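Local coordinates for beta-glucosidase (PDB 5M6G), which probably hydrolyses terminal, non-reducing beta-D-glucosyl residues and releases beta-D-glucose, as a member of glycosyl hydrolase family 3, at residues A[163-166]-A[167-171]; A[396-399]-A[400-403]; A[443-446]-A[447-451]; A[453-456]-A[457-461]; A[464-467]-A[468-472]. All blocks are in the same frame, centred on the assembly; numbering follows the deposited sequence.

Contact 1: residues A[163-166]-A[167-171]; sequences AATA and EEVAA. With MG (magnesium ion), chain E.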
loop_
_atom_site.group_PDB
_atom_site.type_symbol
_atom_site.label_atom_id
_atom_site.label_comp_id
_atom_site.label_asym_id
_atom_site.label_seq_id
_atom_site.Cartn_x
_atom_site.Cartn_y
_atom_site.Cartn_z
ATOM N N ALA A 163 -10.653 -5.846 -6.211
ATOM C CA ALA A 163 -11.758 -5.494 -7.103
ATOM C C ALA A 163 -12.610 -4.372 -6.527
ATOM O O ALA A 163 -13.030 -3.465 -7.260
ATOM C CB ALA A 163 -12.621 -6.724 -7.383
ATOM N N ALA A 164 -12.896 -4.417 -5.225
ATOM C CA ALA A 164 -13.683 -3.349 -4.619
ATOM C C ALA A 164 -12.909 -2.037 -4.610
ATOM O O ALA A 164 -13.482 -0.972 -4.875
ATOM C CB ALA A 164 -14.110 -3.737 -3.201
ATOM N N THR A 165 -11.610 -2.099 -4.301
ATOM C CA THR A 165 -10.758 -0.917 -4.388
ATOM C C THR A 165 -10.797 -0.331 -5.794
ATOM O O THR A 165 -10.956 0.884 -5.972
ATOM C CB THR A 165 -9.323 -1.279 -3.992
ATOM O OG1 THR A 165 -9.302 -1.680 -2.615
ATOM C CG2 THR A 165 -8.400 -0.094 -4.175
ATOM N N ALA A 166 -10.681 -1.190 -6.805
ATOM C CA ALA A 166 -10.655 -0.708 -8.182
ATOM C C ALA A 166 -11.950 0.024 -8.531
ATOM O O ALA A 166 -11.925 1.055 -9.212
ATOM C CB ALA A 166 -10.408 -1.875 -9.138
ATOM N N GLU A 167 -13.089 -0.482 -8.047
ATOM C CA GLU A 167 -14.349 0.216 -8.282
ATOM C C GLU A 167 -14.326 1.614 -7.692
ATOM O O GLU A 167 -14.766 2.573 -8.341
ATOM C CB GLU A 167 -15.515 -0.573 -7.701
ATOM C CG GLU A 167 -16.030 -1.665 -8.597
ATOM C CD GLU A 167 -17.271 -2.301 -8.022
ATOM O OE1 GLU A 167 -17.299 -2.519 -6.790
ATOM O OE2 GLU A 167 -18.219 -2.553 -8.787
ATOM N N GLU A 168 -13.817 1.758 -6.458
ATOM C CA GLU A 168 -13.859 3.068 -5.817
ATOM C C GLU A 168 -12.871 4.027 -6.462
ATOM O O GLU A 168 -13.122 5.239 -6.503
ATOM C CB GLU A 168 -13.615 2.924 -4.308
ATOM C CG GLU A 168 -14.656 2.021 -3.675
ATOM C CD GLU A 168 -14.784 2.189 -2.169
ATOM O OE1 GLU A 168 -14.159 3.105 -1.596
ATOM O OE2 GLU A 168 -15.529 1.400 -1.568
ATOM N N VAL A 169 -11.763 3.499 -6.985
ATOM C CA VAL A 169 -10.800 4.327 -7.705
ATOM C C VAL A 169 -11.370 4.731 -9.059
ATOM O O VAL A 169 -11.311 5.900 -9.452
ATOM C CB VAL A 169 -9.454 3.584 -7.838
ATOM C CG1 VAL A 169 -8.507 4.316 -8.810
ATOM C CG2 VAL A 169 -8.813 3.427 -6.468
ATOM N N ALA A 170 -11.950 3.774 -9.781
ATOM C CA ALA A 170 -12.474 4.072 -11.111
ATOM C C ALA A 170 -13.623 5.069 -11.046
ATOM O O ALA A 170 -13.848 5.817 -12.006
ATOM C CB ALA A 170 -12.917 2.784 -11.805
ATOM N N ALA A 171 -14.344 5.101 -9.919
ATOM C CA ALA A 171 -15.390 6.096 -9.708
ATOM C C ALA A 171 -14.835 7.510 -9.770
ATOM O O ALA A 171 -15.547 8.439 -10.168
ATOM C CB ALA A 171 -16.071 5.865 -8.357
HETATM MG MG MG E . -18.403 -3.509 -5.529
HETATM O O HOH W 1 -19.166 -4.971 -7.132
HETATM O O HOH W 2 -20.099 -2.575 -5.521
HETATM O O HOH W 3 -18.945 -5.051 -4.178
HETATM O O HOH W 4 -16.643 -4.878 -5.474
#
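V169 packs against T165 one turn back in helix 155-170, and E167 reaches away from the same turn to a magnesium ion. The packed side is made of small and branched residues. CG2 of V169 rests on the T165 carbonyl O (3.4 Å) and lies more loosely, 4.2 Å, from T165 CG2, beside the bond from V169 N to T165 O. With CG1 anti to the backbone N (chi1 170°), CG2 of V169 is the branch turned back toward that carbonyl. A166 CB and A170 CB need little space, which suits this buried surface, and A164 is short enough to let H401 and L404 of helix 399-412 come close. The hydroxyl of T165 turns back within the helix and bonds to I161 O. The backbone is a regular alpha-helix in the TIM-barrel-related N-terminal domain of the family 3 enzyme, its i to i+4 bonds running from A163-E167 to A166-A170. E168, also buried, sends its carboxylate OE2 to H401, T141 and G397; its CG passes 3.4 Å from the carbonyl O of A164. The other side is wet. Glutamate suits position E167 because its length, extended beyond CG, takes a carboxylate clear of the helix and brings OE1 to 1.9 Å from the magnesium ion, while its OE2 stays 3.4 Å from the metal, so the carboxylate binds through one oxygen. Four waters and H401 NE2 complete the shell, and one of those waters gives a weak bond of 3.1 Å to E167 OE2.

Contact 2: residues A[396-399]-A[400-403]; sequences VGSA and EHRE. With MG (magnesium ion), chain E.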
loop_
_atom_site.group_PDB
_atom_site.type_symbol
_atom_site.label_atom_id
_atom_site.label_comp_id
_atom_site.label_asym_id
_atom_site.label_seq_id
_atom_site.Cartn_x
_atom_site.Cartn_y
_atom_site.Cartn_z
ATOM N N VAL A 396 -18.598 3.968 -3.493
ATOM C CA VAL A 396 -17.499 4.466 -2.670
ATOM C C VAL A 396 -17.944 4.495 -1.213
ATOM O O VAL A 396 -18.859 5.239 -0.843
ATOM C CB VAL A 396 -17.044 5.857 -3.137
ATOM C CG1 VAL A 396 -15.943 6.388 -2.208
ATOM C CG2 VAL A 396 -16.559 5.814 -4.598
ATOM N N GLY A 397 -17.287 3.691 -0.375
ATOM C CA GLY A 397 -17.727 3.555 1.000
ATOM C C GLY A 397 -19.054 2.851 1.175
ATOM O O GLY A 397 -19.643 2.923 2.261
ATOM N N SER A 398 -19.533 2.157 0.146
ATOM C CA SER A 398 -20.827 1.494 0.193
ATOM C C SER A 398 -20.846 0.400 1.260
ATOM O O SER A 398 -19.809 -0.117 1.679
ATOM C CB SER A 398 -21.142 0.873 -1.162
ATOM O OG SER A 398 -20.165 -0.124 -1.456
ATOM N N ALA A 399 -22.062 0.020 1.668
ATOM C CA ALA A 399 -22.217 -0.997 2.705
ATOM C C ALA A 399 -21.595 -2.327 2.288
ATOM O O ALA A 399 -20.981 -3.012 3.113
ATOM C CB ALA A 399 -23.700 -1.181 3.049
ATOM N N GLU A 400 -21.728 -2.708 1.013
ATOM C CA GLU A 400 -21.170 -3.986 0.573
ATOM C C GLU A 400 -19.648 -3.986 0.659
ATOM O O GLU A 400 -19.039 -4.992 1.042
ATOM C CB GLU A 400 -21.614 -4.317 -0.854
ATOM C CG GLU A 400 -23.102 -4.222 -1.119
ATOM C CD GLU A 400 -23.539 -2.858 -1.616
ATOM O OE1 GLU A 400 -23.685 -2.693 -2.854
ATOM O OE2 GLU A 400 -23.763 -1.946 -0.793
ATOM N N HIS A 401 -19.013 -2.866 0.315
ATOM C CA HIS A 401 -17.563 -2.792 0.430
ATOM C C HIS A 401 -17.110 -2.761 1.885
ATOM O O HIS A 401 -16.068 -3.338 2.232
ATOM C CB HIS A 401 -17.068 -1.576 -0.331
ATOM C CG HIS A 401 -17.168 -1.740 -1.810
ATOM N ND1 HIS A 401 -16.753 -0.776 -2.702
ATOM C CD2 HIS A 401 -17.651 -2.764 -2.555
ATOM C CE1 HIS A 401 -16.970 -1.202 -3.934
ATOM N NE2 HIS A 401 -17.499 -2.411 -3.873
ATOM N N ARG A 402 -17.868 -2.089 2.753
ATOM C CA ARG A 402 -17.513 -2.096 4.165
ATOM C C ARG A 402 -17.709 -3.475 4.781
ATOM O O ARG A 402 -16.965 -3.854 5.690
ATOM C CB ARG A 402 -18.315 -1.031 4.913
ATOM C CG ARG A 402 -17.909 0.373 4.505
ATOM C CD ARG A 402 -18.557 1.426 5.371
ATOM N NE ARG A 402 -18.328 2.760 4.823
ATOM C CZ ARG A 402 -17.288 3.530 5.122
ATOM N NH1 ARG A 402 -16.366 3.102 5.974
ATOM N NH2 ARG A 402 -17.173 4.735 4.575
ATOM N N GLU A 403 -18.681 -4.248 4.286
ATOM C CA GLU A 403 -18.850 -5.618 4.762
ATOM C C GLU A 403 -17.654 -6.480 4.374
ATOM O O GLU A 403 -17.194 -7.320 5.163
ATOM C CB GLU A 403 -20.147 -6.210 4.200
ATOM C CG GLU A 403 -20.445 -7.644 4.625
ATOM C CD GLU A 403 -20.408 -7.837 6.142
ATOM O OE1 GLU A 403 -20.763 -6.903 6.895
ATOM O OE2 GLU A 403 -19.997 -8.923 6.613
HETATM MG MG MG E . -18.403 -3.509 -5.529
HETATM O O HOH W 5 -21.486 -1.464 -3.689
HETATM O O HOH W 2 -20.099 -2.575 -5.521
HETATM O O HOH W 3 -18.945 -5.051 -4.178
HETATM O O HOH W 4 -16.643 -4.878 -5.474
HETATM O O HOH W 1 -19.166 -4.971 -7.132
#
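S398 OG sits over one face of the H401 imidazole, 3.4 Å from CG, while H401 NE2 binds a magnesium ion at 2.2 Å. Four waters and E167 OE1 fill the other places round the metal, and one of these waters lies at the edge of the ring in its plane. A second bond helps to hold the ring's rotation: H401 ND1 is held by E168 OE2, an acceptor that would probably make NE2 a better ligand. Serine suits the N-cap position, because its short hydroxyl can turn back over the first turn; at chi1 63° OG lies between the backbone N and the carbonyl carbon, and takes a weak bond of 3.5 Å from H401 N. OG also bonds to T395 O and accepts a hydrogen bond from a water that also donates to E400 OE1. Farther out, the extended R402 chain brings NE to G397 O at 2.9 Å, the oxygen tilted 25° from the guanidinium plane, and NH1 makes a salt bridge to E565 and bonds to E461 O. Were R402 replaced by an alanine, E565 would probably lose its charge partner and G397 O its bond from NE. G397 has positive phi, a conformation easy for glycine. The arrangement is an N-cap opening helix 399-412, with a magnesium site on its first turn.

Contact 3: residues A[443-446]-A[447-451]; sequences NQSG and GWTIS. With SOR (sorbitol), chain L.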
loop_
_atom_site.group_PDB
_atom_site.type_symbol
_atom_site.label_atom_id
_atom_site.label_comp_id
_atom_site.label_asym_id
_atom_site.label_seq_id
_atom_site.Cartn_x
_atom_site.Cartn_y
_atom_site.Cartn_z
ATOM N N ASN A 443 -5.854 6.125 14.166
ATOM C CA ASN A 443 -4.861 5.192 14.702
ATOM C C ASN A 443 -5.116 3.772 14.205
ATOM O O ASN A 443 -4.172 3.041 13.879
ATOM C CB ASN A 443 -4.847 5.219 16.232
ATOM C CG ASN A 443 -4.286 6.515 16.801
ATOM O OD1 ASN A 443 -3.699 7.327 16.080
ATOM N ND2 ASN A 443 -4.478 6.717 18.110
ATOM N N GLN A 444 -6.383 3.358 14.139
ATOM C CA GLN A 444 -6.663 2.002 13.682
ATOM C C GLN A 444 -6.448 1.862 12.181
ATOM O O GLN A 444 -6.322 0.743 11.687
ATOM C CB GLN A 444 -8.087 1.583 14.067
ATOM C CG GLN A 444 -9.204 2.144 13.172
ATOM C CD GLN A 444 -10.595 1.837 13.712
ATOM O OE1 GLN A 444 -10.818 1.861 14.927
ATOM N NE2 GLN A 444 -11.542 1.562 12.811
ATOM N N SER A 445 -6.375 2.972 11.457
ATOM C CA SER A 445 -6.096 2.921 10.029
ATOM C C SER A 445 -4.611 2.990 9.723
ATOM O O SER A 445 -4.165 2.405 8.726
ATOM C CB SER A 445 -6.828 4.061 9.325
ATOM O OG SER A 445 -8.227 3.900 9.480
ATOM N N GLY A 446 -3.841 3.702 10.545
ATOM C CA GLY A 446 -2.408 3.813 10.301
ATOM C C GLY A 446 -2.100 4.677 9.078
ATOM O O GLY A 446 -2.932 5.453 8.591
ATOM N N GLY A 447 -0.877 4.520 8.581
ATOM C CA GLY A 447 -0.377 5.365 7.509
ATOM C C GLY A 447 -1.191 5.250 6.237
ATOM O O GLY A 447 -1.997 4.339 6.044
ATOM N N TRP A 448 -0.964 6.216 5.341
ATOM C CA TRP A 448 -1.624 6.236 4.038
ATOM C C TRP A 448 -3.143 6.233 4.203
ATOM O O TRP A 448 -3.856 5.425 3.611
ATOM C CB TRP A 448 -1.177 5.050 3.179
ATOM C CG TRP A 448 0.278 5.046 2.795
ATOM C CD1 TRP A 448 1.269 4.269 3.331
ATOM C CD2 TRP A 448 0.896 5.827 1.768
ATOM N NE1 TRP A 448 2.470 4.534 2.711
ATOM C CE2 TRP A 448 2.267 5.486 1.745
ATOM C CE3 TRP A 448 0.424 6.793 0.868
ATOM C CZ2 TRP A 448 3.172 6.075 0.855
ATOM C CZ3 TRP A 448 1.325 7.374 -0.019
ATOM C CH2 TRP A 448 2.682 7.013 -0.014
ATOM N N THR A 449 -3.638 7.109 5.067
ATOM C CA THR A 449 -5.076 7.212 5.288
ATOM C C THR A 449 -5.411 8.695 5.296
ATOM O O THR A 449 -5.053 9.404 6.242
ATOM C CB THR A 449 -5.500 6.524 6.585
ATOM O OG1 THR A 449 -4.989 5.176 6.612
ATOM C CG2 THR A 449 -7.024 6.485 6.674
ATOM N N ILE A 450 -6.072 9.151 4.228
ATOM C CA ILE A 450 -6.303 10.558 3.911
ATOM C C ILE A 450 -4.984 11.269 3.659
ATOM O O ILE A 450 -4.685 11.638 2.520
ATOM C CB ILE A 450 -7.104 11.294 4.998
ATOM C CG1 ILE A 450 -8.375 10.523 5.329
ATOM C CG2 ILE A 450 -7.441 12.698 4.496
ATOM C CD1 ILE A 450 -9.227 10.217 4.129
ATOM N N SER A 451 -4.202 11.487 4.716
ATOM C CA SER A 451 -2.865 12.048 4.589
ATOM C C SER A 451 -1.842 10.951 4.290
ATOM O O SER A 451 -2.150 9.759 4.294
ATOM C CB SER A 451 -2.466 12.781 5.865
ATOM O OG SER A 451 -2.295 11.851 6.916
HETATM C C1 SOR L . 5.647 4.363 -2.891
HETATM C C2 SOR L . 4.556 5.380 -3.181
HETATM C C3 SOR L . 5.174 6.775 -3.197
HETATM C C4 SOR L . 4.096 7.854 -3.127
HETATM C C5 SOR L . 4.620 9.188 -2.587
HETATM C C6 SOR L . 3.420 10.056 -2.223
HETATM O O1 SOR L . 5.098 3.190 -2.342
HETATM O O2 SOR L . 3.957 5.094 -4.433
HETATM O O3 SOR L . 5.912 6.917 -4.383
HETATM O O4 SOR L . 3.533 8.050 -4.408
HETATM O O5 SOR L . 5.465 9.013 -1.457
HETATM O O6 SOR L . 3.812 11.110 -1.368
#
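S445 and T449 meet where helix 441-445 gives way to a loop. S445 turns its CB toward T449, 3.5 Å from OG1 and 3.6 Å from CG2; its torsion (chi1 -63°) puts OG beside the backbone N, from where it bonds back to I441 O one turn earlier. G446 follows as the first residue to leave the helix, with positive phi, and a CB here would clash with G447 N, so glycine fits the turn. Its carbonyl O lies 2.9 Å from T449 OG1, and G447 O is a second acceptor within reach of that hydroxyl at 3.2 Å. A threonine supplies both the hydroxyl and the methyl that lies against S445. Between G447 and T449 the chain sends W448 off to the sorbitol pocket, which is lined from both family regions. Tryptophan suits the place because its long indole reaches the sugar with its far edge, CH2 being 3.5 Å from sorbitol C4 and C5 lying in the ring plane, while NE1 still bonds to E195. H132 and H145 bond to the carbonyls of W448 and G447. Helix 441-445 itself is set beside helix 465-472, with Q444 NE2 bonded to T463 O and Q444 OE1 taking a weak bond from I465 N.

Contact 4: residues A[453-456]-A[457-461]; sequences QGSS and GDITE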
loop_
_atom_site.group_PDB
_atom_site.type_symbol
_atom_site.label_atom_id
_atom_site.label_comp_id
_atom_site.label_asym_id
_atom_site.label_seq_id
_atom_site.Cartn_x
_atom_site.Cartn_y
_atom_site.Cartn_z
ATOM N N GLN A 453 1.247 10.353 6.060
ATOM C CA GLN A 453 1.667 9.684 7.289
ATOM C C GLN A 453 0.510 9.069 8.061
ATOM O O GLN A 453 0.752 8.322 9.025
ATOM C CB GLN A 453 2.395 10.670 8.194
ATOM C CG GLN A 453 3.747 11.087 7.691
ATOM C CD GLN A 453 4.712 9.923 7.679
ATOM O OE1 GLN A 453 4.845 9.202 8.671
ATOM N NE2 GLN A 453 5.373 9.716 6.552
ATOM N N GLY A 454 -0.731 9.360 7.671
ATOM C CA GLY A 454 -1.862 9.118 8.546
ATOM C C GLY A 454 -1.848 10.100 9.707
ATOM O O GLY A 454 -0.953 10.925 9.855
ATOM N N SER A 455 -2.876 9.999 10.551
ATOM C CA SER A 455 -2.966 10.857 11.728
ATOM C C SER A 455 -3.994 10.273 12.680
ATOM O O SER A 455 -4.799 9.420 12.305
ATOM C CB SER A 455 -3.342 12.291 11.360
ATOM O OG SER A 455 -4.627 12.327 10.783
ATOM N N SER A 456 -3.969 10.767 13.915
ATOM C CA SER A 456 -4.924 10.355 14.929
ATOM C C SER A 456 -6.221 11.150 14.812
ATOM O O SER A 456 -6.235 12.299 14.367
ATOM C CB SER A 456 -4.325 10.538 16.324
ATOM O OG SER A 456 -3.144 9.772 16.473
ATOM N N GLY A 457 -7.318 10.533 15.227
ATOM C CA GLY A 457 -8.600 11.203 15.280
ATOM C C GLY A 457 -9.590 10.622 14.287
ATOM O O GLY A 457 -9.334 9.626 13.602
ATOM N N ASP A 458 -10.741 11.291 14.202
ATOM C CA ASP A 458 -11.852 10.840 13.366
ATOM C C ASP A 458 -11.671 11.388 11.951
ATOM O O ASP A 458 -12.362 12.300 11.503
ATOM C CB ASP A 458 -13.180 11.281 13.972
ATOM C CG ASP A 458 -14.335 10.439 13.498
ATOM O OD1 ASP A 458 -14.145 9.683 12.530
ATOM O OD2 ASP A 458 -15.436 10.524 14.086
ATOM N N ILE A 459 -10.718 10.788 11.230
ATOM C CA ILE A 459 -10.276 11.365 9.964
ATOM C C ILE A 459 -11.076 10.901 8.757
ATOM O O ILE A 459 -10.940 11.495 7.676
ATOM C CB ILE A 459 -8.785 11.067 9.729
ATOM C CG1 ILE A 459 -8.543 9.559 9.623
ATOM C CG2 ILE A 459 -7.959 11.655 10.856
ATOM C CD1 ILE A 459 -7.048 9.213 9.273
ATOM N N THR A 460 -11.886 9.855 8.887
ATOM C CA THR A 460 -12.749 9.439 7.787
ATOM C C THR A 460 -13.859 8.575 8.361
ATOM O O THR A 460 -13.875 8.261 9.555
ATOM C CB THR A 460 -11.969 8.694 6.688
ATOM O OG1 THR A 460 -12.807 8.511 5.537
ATOM C CG2 THR A 460 -11.485 7.326 7.192
ATOM N N GLU A 461 -14.793 8.191 7.494
ATOM C CA GLU A 461 -15.977 7.480 7.959
ATOM C C GLU A 461 -15.631 6.041 8.310
ATOM O O GLU A 461 -14.942 5.345 7.555
ATOM C CB GLU A 461 -17.085 7.535 6.909
ATOM C CG GLU A 461 -17.533 8.959 6.616
ATOM C CD GLU A 461 -18.563 9.059 5.499
ATOM O OE1 GLU A 461 -18.581 8.177 4.613
ATOM O OE2 GLU A 461 -19.349 10.033 5.499
#
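S455 and I459 face each other across a loop whose backbone passes through an unusual positive-phi glycine, G457, and then bends at D458, the centre of an inverse gamma turn with a weak 3.0 Å bond from I459 N to G457 O. G457 must be a glycine here: at its phi of 114° a CB would fall against S456 O. In this bend the I459 side chain points back toward the first half of the loop. Its CG2 meets S455 OG at 3.4 Å and lies 4.0 Å from S456 O, while CD1 extends to 3.8 Å from S455 O. CG1 is placed between the backbone N and the carbonyl carbon (chi1 62°), which leaves CG2 beside the backbone N and facing the serine hydroxyl. The branched isoleucine thus sets two methyls against the S455-S456 side of the loop. This is part of the long loop between helices 441-445 and 465-472 of the family 3 C-terminal domain, and I459 also touches T449 of residues 447-451. The two serines serve different ends: small S455 lets I459 come close, whereas S456 bonds through OG to N443 OD1 of helix 441-445. Near S456, G457 N bonds to D440 OD1, and T460 OG1 is hydrogen-bonded to G139 N.

Contact 5: residues A[464-467]-A[468-472]; sequences TILE and GIRAA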
loop_
_atom_site.group_PDB
_atom_site.type_symbol
_atom_site.label_atom_id
_atom_site.label_comp_id
_atom_site.label_asym_id
_atom_site.label_seq_id
_atom_site.Cartn_x
_atom_site.Cartn_y
_atom_site.Cartn_z
ATOM N N THR A 464 -15.023 2.776 15.213
ATOM C CA THR A 464 -13.860 2.496 16.047
ATOM C C THR A 464 -14.009 1.146 16.743
ATOM O O THR A 464 -15.079 0.532 16.770
ATOM C CB THR A 464 -13.624 3.605 17.085
ATOM O OG1 THR A 464 -14.616 3.549 18.129
ATOM C CG2 THR A 464 -13.663 4.977 16.425
ATOM N N ILE A 465 -12.895 0.667 17.292
ATOM C CA ILE A 465 -12.909 -0.611 17.993
ATOM C C ILE A 465 -13.820 -0.535 19.215
ATOM O O ILE A 465 -14.580 -1.468 19.499
ATOM C CB ILE A 465 -11.466 -1.020 18.358
ATOM C CG1 ILE A 465 -10.669 -1.283 17.066
ATOM C CG2 ILE A 465 -11.468 -2.223 19.282
ATOM C CD1 ILE A 465 -9.170 -1.501 17.254
ATOM N N LEU A 466 -13.773 0.591 19.934
ATOM C CA LEU A 466 -14.651 0.801 21.087
ATOM C C LEU A 466 -16.119 0.809 20.681
ATOM O O LEU A 466 -16.981 0.286 21.401
ATOM C CB LEU A 466 -14.295 2.116 21.780
ATOM C CG LEU A 466 -15.288 2.580 22.865
ATOM C CD1 LEU A 466 -15.273 1.614 24.067
ATOM C CD2 LEU A 466 -15.001 4.011 23.298
ATOM N N GLU A 467 -16.429 1.404 19.530
ATOM C CA GLU A 467 -17.813 1.411 19.077
ATOM C C GLU A 467 -18.272 0.007 18.708
ATOM O O GLU A 467 -19.416 -0.376 18.992
ATOM C CB GLU A 467 -17.967 2.375 17.903
ATOM C CG GLU A 467 -17.793 3.833 18.316
ATOM C CD GLU A 467 -17.727 4.770 17.128
ATOM O OE1 GLU A 467 -17.416 4.295 16.012
ATOM O OE2 GLU A 467 -17.999 5.977 17.312
ATOM N N GLY A 468 -17.385 -0.781 18.101
ATOM C CA GLY A 468 -17.706 -2.176 17.850
ATOM C C GLY A 468 -17.910 -2.968 19.129
ATOM O O GLY A 468 -18.786 -3.829 19.199
ATOM N N ILE A 469 -17.104 -2.690 20.157
ATOM C CA ILE A 469 -17.280 -3.379 21.439
ATOM C C ILE A 469 -18.626 -3.017 22.057
ATOM O O ILE A 469 -19.361 -3.888 22.542
ATOM C CB ILE A 469 -16.118 -3.057 22.395
ATOM C CG1 ILE A 469 -14.814 -3.666 21.869
ATOM C CG2 ILE A 469 -16.406 -3.587 23.811
ATOM C CD1 ILE A 469 -13.565 -3.121 22.541
ATOM N N ARG A 470 -18.971 -1.727 22.048
ATOM C CA ARG A 470 -20.262 -1.316 22.597
ATOM C C ARG A 470 -21.411 -2.030 21.895
ATOM O O ARG A 470 -22.365 -2.475 22.546
ATOM C CB ARG A 470 -20.428 0.202 22.491
ATOM C CG ARG A 470 -19.485 1.033 23.380
ATOM C CD ARG A 470 -19.796 2.530 23.237
ATOM N NE ARG A 470 -19.080 3.383 24.188
ATOM C CZ ARG A 470 -18.356 4.445 23.848
ATOM N NH1 ARG A 470 -18.242 4.812 22.567
ATOM N NH2 ARG A 470 -17.742 5.151 24.789
ATOM N N ALA A 471 -21.326 -2.165 20.565
ATOM C CA ALA A 471 -22.424 -2.756 19.805
ATOM C C ALA A 471 -22.468 -4.271 19.974
ATOM O O ALA A 471 -23.554 -4.863 20.003
ATOM C CB ALA A 471 -22.304 -2.383 18.326
ATOM N N ALA A 472 -21.302 -4.919 20.067
ATOM C CA ALA A 472 -21.278 -6.361 20.302
ATOM C C ALA A 472 -21.882 -6.693 21.659
ATOM O O ALA A 472 -22.749 -7.565 21.772
ATOM C CB ALA A 472 -19.844 -6.891 20.203
#
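R470 lies over L466 one turn earlier in helix 465-472, and its side chain can be followed outward from the backbone. CB stands 3.6 Å from L466 O, the carbonyl that also accepts R470 N, and CG comes to 3.3 Å from that same oxygen. With CG beside the backbone N (chi1 -68°) and the chain extended to NE, CD stays near L466 O (4.0 Å) and NE passes CG and CD1 of L466. The guanidinium then lies with one face on CD2 of L466, which is 3.0 Å above the guanidinium plane and toward the rim, NH2 being 3.3 Å from this methyl. E467 CG sits near its edge, and NH2 bonds to a glycerol, probably from the crystallisation liquor. Arginine suits this exposed place, since its flat end can lie on a leucine while its N-H groups reach polar partners. L466 also packs on strands 431-434 (V433) and 478-480 (V478, Y480), so an alanine here would probably open a gap against those strands and free the R470 head to turn. Elsewhere I465 CG2 meets I469 CD1 at 4.0 Å. At the helix start T464 OG1, also bonded to D439 OD1, accepts E467 N at 3.1 Å and E467 OE1 accepts T464 N at 2.9 Å, the reciprocal pair that defines a capping box.

Contacts 1, 3 and 5 are largely buried, whereas contacts 2 and 4 lie at the surface. Contacts 1 and 2 join helices 155-170 and 399-412 through one magnesium ion and shared waters, so metal-binding and charged groups link two otherwise helical contacts. Contact 3 runs from helix 441-445 into the loop that holds contact 4, their centres about 6 Å apart; both use glycines at positive phi and small hydroxyl and methyl contacts, and only contact 3 reaches the sorbitol. Contact 5, on the helix that follows, is mostly apolar against strands, with a polar cap. R402 of contact 2 reaches E461 O of contact 4, tying the helix to the loop.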